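Local coordinates for RNA-dependent RNA Polymerase (Bombyx mori cytoplasmic polyhedrosis virus, PDB 6TZ0), which transcribes the double-stranded RNA genome into plus strands as an RNA-directed RNA polymerase and probably also makes the complementary minus strands during genome replication, at residues A[429-438]-A[445-456]. Sequence-based numbering, arbitrary orientation.
Sequences KLTEIEKLEV and WSNSRIVMQAVF
Glu434 and Ser446 pair across a two-stranded antiparallel beta hairpin, strand 434-437 against strand 442-446, in the central polymerase domain. Both backbone bonds of this hydrogen-bonded pair form: Glu434 N reaches Ser446 O at 2.9 Å, and Ser446 N returns to Glu434 O. One step along, Lys435 and Trp445 make the non-hydrogen-bonded pair; Lys435 CB lies over a face of the indole in a CH-pi contact, 3.9 Å from the centroid of the Trp445 six-membered ring. Ile433 CG2 meets the edge of the same indole.

Beyond Asn447 the chain turns into helix 449-455; the axes of strand 434-437 and this helix run nearly parallel, 21° apart, 9.2 Å at closest approach. Leu436 points toward the helix and carries much of this packing: CD1 touches Val451 CG1 and Val455 CG2, while CD2 meets Met452 SD at 3.6 Å. Val438 CG2 extends this apolar layer onto Val455 and Phe456.

At the other end, Leu430 N donates to Asn447 O at 3.1 Å, tying the incoming loop to the turn. With Asn447 CG lodged between its own backbone N and carbonyl carbon (chi1 54°), the amide lies against Lys429 CD and Ile433 CG1.

Behind these contacts, two serines line the start of the helix. Ser446 OG accepts from Ser448 N in an ST turn, and Ser448, the N-cap, receives a weak bond from Val451 N; Ser980 hydrogen-bonds both serine hydroxyls. Helix 927-937 packs against the helix through Leu933 and Leu937. Arg449 is extended from CG to NE, its guanidinium anchored by Leu492 O and Asn494 OD1, and Leu430 CD2 rests over one face of that group, 3.7 Å from Arg449 NH1.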
loop_
_atom_site.group_PDB
_atom_site.type_symbol
_atom_site.label_atom_id
_atom_site.label_comp_id
_atom_site.label_asym_id
_atom_site.label_seq_id
_atom_site.Cartn_x
_atom_site.Cartn_y
_atom_site.Cartn_z
ATOM N N LYS A 429 3.928 -5.270 -5.699
ATOM C CA LYS A 429 5.084 -5.464 -6.559
ATOM C C LYS A 429 6.316 -5.357 -5.667
ATOM O O LYS A 429 6.261 -4.775 -4.582
ATOM C CB LYS A 429 5.087 -4.414 -7.681
ATOM C CG LYS A 429 6.063 -4.632 -8.822
ATOM C CD LYS A 429 5.692 -5.872 -9.604
ATOM C CE LYS A 429 4.415 -5.672 -10.394
ATOM N NZ LYS A 429 4.109 -6.869 -11.218
ATOM N N LEU A 430 7.424 -5.935 -6.125
ATOM C CA LEU A 430 8.714 -5.760 -5.472
ATOM C C LEU A 430 9.449 -4.504 -5.928
ATOM O O LEU A 430 10.644 -4.370 -5.641
ATOM C CB LEU A 430 9.604 -6.982 -5.713
ATOM C CG LEU A 430 9.234 -8.286 -5.015
ATOM C CD1 LEU A 430 10.110 -9.419 -5.507
ATOM C CD2 LEU A 430 9.393 -8.118 -3.521
ATOM N N THR A 431 8.777 -3.624 -6.685
ATOM C CA THR A 431 9.171 -2.280 -7.136
ATOM C C THR A 431 10.277 -2.271 -8.188
ATOM O O THR A 431 10.518 -1.232 -8.811
ATOM C CB THR A 431 9.603 -1.361 -5.975
ATOM O OG1 THR A 431 10.820 -1.839 -5.388
ATOM C CG2 THR A 431 8.526 -1.279 -4.909
ATOM N N GLU A 432 10.905 -3.416 -8.435
ATOM C CA GLU A 432 11.987 -3.560 -9.399
ATOM C C GLU A 432 12.229 -5.045 -9.609
ATOM O O GLU A 432 11.927 -5.870 -8.743
ATOM C CB GLU A 432 13.277 -2.868 -8.940
ATOM C CG GLU A 432 13.901 -3.459 -7.696
ATOM C CD GLU A 432 15.109 -2.675 -7.226
ATOM O OE1 GLU A 432 15.439 -1.652 -7.861
ATOM O OE2 GLU A 432 15.727 -3.080 -6.220
ATOM N N ILE A 433 12.776 -5.370 -10.769
ATOM C CA ILE A 433 13.073 -6.752 -11.113
ATOM C C ILE A 433 14.386 -7.147 -10.457
ATOM O O ILE A 433 15.402 -6.462 -10.617
ATOM C CB ILE A 433 13.127 -6.918 -12.637
ATOM C CG1 ILE A 433 11.762 -6.568 -13.226
ATOM C CG2 ILE A 433 13.542 -8.327 -13.000
ATOM C CD1 ILE A 433 11.775 -6.299 -14.702
ATOM N N GLU A 434 14.371 -8.245 -9.710
ATOM C CA GLU A 434 15.518 -8.651 -8.917
ATOM C C GLU A 434 16.022 -10.021 -9.342
ATOM O O GLU A 434 15.300 -10.814 -9.951
ATOM C CB GLU A 434 15.182 -8.676 -7.426
ATOM C CG GLU A 434 14.924 -7.307 -6.834
ATOM C CD GLU A 434 14.627 -7.364 -5.351
ATOM O OE1 GLU A 434 14.499 -8.482 -4.811
ATOM O OE2 GLU A 434 14.524 -6.288 -4.725
ATOM N N LYS A 435 17.278 -10.283 -9.001
ATOM C CA LYS A 435 17.923 -11.550 -9.301
ATOM C C LYS A 435 17.562 -12.579 -8.239
ATOM O O LYS A 435 17.481 -12.259 -7.051
ATOM C CB LYS A 435 19.434 -11.345 -9.366
ATOM C CG LYS A 435 20.249 -12.545 -9.776
ATOM C CD LYS A 435 21.702 -12.145 -9.939
ATOM C CE LYS A 435 22.342 -11.843 -8.594
ATOM N NZ LYS A 435 23.799 -11.561 -8.720
ATOM N N LEU A 436 17.332 -13.821 -8.672
ATOM C CA LEU A 436 16.803 -14.876 -7.806
ATOM C C LEU A 436 17.744 -16.076 -7.851
ATOM O O LEU A 436 17.673 -16.887 -8.775
ATOM C CB LEU A 436 15.395 -15.263 -8.237
ATOM C CG LEU A 436 14.357 -14.141 -8.266
ATOM C CD1 LEU A 436 13.003 -14.653 -8.724
ATOM C CD2 LEU A 436 14.262 -13.473 -6.925
ATOM N N GLU A 437 18.615 -16.198 -6.851
ATOM C CA GLU A 437 19.550 -17.311 -6.747
ATOM C C GLU A 437 19.469 -17.932 -5.359
ATOM O O GLU A 437 19.274 -17.227 -4.365
ATOM C CB GLU A 437 20.988 -16.864 -7.051
ATOM C CG GLU A 437 21.529 -15.770 -6.146
ATOM C CD GLU A 437 22.970 -15.421 -6.445
ATOM O OE1 GLU A 437 23.561 -16.055 -7.342
ATOM O OE2 GLU A 437 23.510 -14.511 -5.783
ATOM N N VAL A 438 19.598 -19.255 -5.290
ATOM C CA VAL A 438 19.510 -19.984 -4.026
ATOM C C VAL A 438 20.802 -20.726 -3.721
ATOM O O VAL A 438 21.496 -20.413 -2.753
ATOM C CB VAL A 438 18.308 -20.952 -4.016
ATOM C CG1 VAL A 438 18.224 -21.623 -2.669
ATOM C CG2 VAL A 438 17.031 -20.244 -4.334
ATOM N N TRP A 445 14.749 -13.789 -13.270
ATOM C CA TRP A 445 14.636 -12.360 -13.012
ATOM C C TRP A 445 13.155 -12.034 -12.969
ATOM O O TRP A 445 12.441 -12.269 -13.949
ATOM C CB TRP A 445 15.331 -11.541 -14.100
ATOM C CG TRP A 445 16.818 -11.605 -14.072
ATOM C CD1 TRP A 445 17.608 -12.513 -14.708
ATOM C CD2 TRP A 445 17.700 -10.687 -13.428
ATOM N NE1 TRP A 445 18.928 -12.236 -14.475
ATOM C CE2 TRP A 445 19.012 -11.117 -13.691
ATOM C CE3 TRP A 445 17.508 -9.548 -12.643
ATOM C CZ2 TRP A 445 20.130 -10.451 -13.197
ATOM C CZ3 TRP A 445 18.618 -8.887 -12.153
ATOM C CH2 TRP A 445 19.912 -9.342 -12.432
ATOM N N SER A 446 12.692 -11.501 -11.844
ATOM C CA SER A 446 11.272 -11.237 -11.685
ATOM C C SER A 446 11.076 -10.158 -10.635
ATOM O O SER A 446 11.966 -9.869 -9.834
ATOM C CB SER A 446 10.511 -12.504 -11.297
ATOM O OG SER A 446 9.126 -12.238 -11.187
ATOM N N ASN A 447 9.885 -9.571 -10.648
ATOM C CA ASN A 447 9.471 -8.620 -9.632
ATOM C C ASN A 447 8.185 -9.025 -8.933
ATOM O O ASN A 447 7.656 -8.239 -8.141
ATOM C CB ASN A 447 9.321 -7.219 -10.238
ATOM C CG ASN A 447 8.393 -7.186 -11.439
ATOM O OD1 ASN A 447 7.823 -8.198 -11.841
ATOM N ND2 ASN A 447 8.220 -6.001 -12.005
ATOM N N SER A 448 7.659 -10.212 -9.213
ATOM C CA SER A 448 6.459 -10.678 -8.543
ATOM C C SER A 448 6.827 -11.396 -7.257
ATOM O O SER A 448 7.861 -12.063 -7.174
ATOM C CB SER A 448 5.667 -11.617 -9.444
ATOM O OG SER A 448 6.371 -12.822 -9.624
ATOM N N ARG A 449 5.965 -11.262 -6.251
ATOM C CA ARG A 449 6.219 -11.907 -4.973
ATOM C C ARG A 449 5.987 -13.408 -5.042
ATOM O O ARG A 449 6.579 -14.157 -4.262
ATOM C CB ARG A 449 5.345 -11.282 -3.893
ATOM C CG ARG A 449 5.738 -9.871 -3.568
ATOM C CD ARG A 449 4.958 -9.334 -2.401
ATOM N NE ARG A 449 5.362 -7.970 -2.088
ATOM C CZ ARG A 449 6.372 -7.660 -1.286
ATOM N NH1 ARG A 449 7.082 -8.614 -0.709
ATOM N NH2 ARG A 449 6.671 -6.395 -1.054
ATOM N N ILE A 450 5.167 -13.868 -5.982
ATOM C CA ILE A 450 4.851 -15.289 -6.008
ATOM C C ILE A 450 5.962 -16.094 -6.692
ATOM O O ILE A 450 6.228 -17.234 -6.301
ATOM C CB ILE A 450 3.459 -15.504 -6.638
ATOM C CG1 ILE A 450 2.941 -16.905 -6.331
ATOM C CG2 ILE A 450 3.444 -15.215 -8.125
ATOM C CD1 ILE A 450 2.665 -17.129 -4.861
ATOM N N VAL A 451 6.685 -15.512 -7.650
ATOM C CA VAL A 451 7.845 -16.199 -8.213
ATOM C C VAL A 451 9.006 -16.171 -7.228
ATOM O O VAL A 451 9.740 -17.154 -7.085
ATOM C CB VAL A 451 8.209 -15.583 -9.580
ATOM C CG1 VAL A 451 9.520 -16.117 -10.113
ATOM C CG2 VAL A 451 7.125 -15.899 -10.575
ATOM N N MET A 452 9.147 -15.064 -6.498
ATOM C CA MET A 452 10.114 -14.970 -5.407
ATOM C C MET A 452 9.835 -15.999 -4.318
ATOM O O MET A 452 10.765 -16.576 -3.746
ATOM C CB MET A 452 10.081 -13.549 -4.848
ATOM C CG MET A 452 10.894 -13.250 -3.602
ATOM S SD MET A 452 12.682 -13.278 -3.669
ATOM C CE MET A 452 13.058 -13.330 -1.920
ATOM N N GLN A 453 8.562 -16.264 -4.038
ATOM C CA GLN A 453 8.219 -17.275 -3.046
ATOM C C GLN A 453 8.417 -18.682 -3.597
ATOM O O GLN A 453 8.791 -19.596 -2.856
ATOM C CB GLN A 453 6.781 -17.055 -2.573
ATOM C CG GLN A 453 6.306 -18.020 -1.510
ATOM C CD GLN A 453 7.090 -17.913 -0.230
ATOM O OE1 GLN A 453 7.370 -16.822 0.253
ATOM N NE2 GLN A 453 7.467 -19.051 0.320
ATOM N N ALA A 454 8.187 -18.874 -4.897
ATOM C CA ALA A 454 8.409 -20.179 -5.506
ATOM C C ALA A 454 9.891 -20.513 -5.630
ATOM O O ALA A 454 10.256 -21.691 -5.669
ATOM C CB ALA A 454 7.742 -20.233 -6.877
ATOM N N VAL A 455 10.755 -19.505 -5.687
ATOM C CA VAL A 455 12.187 -19.756 -5.817
ATOM C C VAL A 455 12.791 -20.176 -4.481
ATOM O O VAL A 455 13.523 -21.169 -4.399
ATOM C CB VAL A 455 12.881 -18.518 -6.416
ATOM C CG1 VAL A 455 14.364 -18.571 -6.223
ATOM C CG2 VAL A 455 12.610 -18.456 -7.903
ATOM N N PHE A 456 12.473 -19.455 -3.407
ATOM C CA PHE A 456 13.019 -19.730 -2.085
ATOM C C PHE A 456 12.085 -20.578 -1.234
ATOM O O PHE A 456 12.042 -20.414 -0.014
ATOM C CB PHE A 456 13.338 -18.426 -1.365
ATOM C CG PHE A 456 14.445 -17.654 -1.988
ATOM C CD1 PHE A 456 15.762 -17.975 -1.727
ATOM C CD2 PHE A 456 14.171 -16.609 -2.844
ATOM C CE1 PHE A 456 16.783 -17.257 -2.303
ATOM C CE2 PHE A 456 15.186 -15.891 -3.423
ATOM C CZ PHE A 456 16.492 -16.214 -3.151
#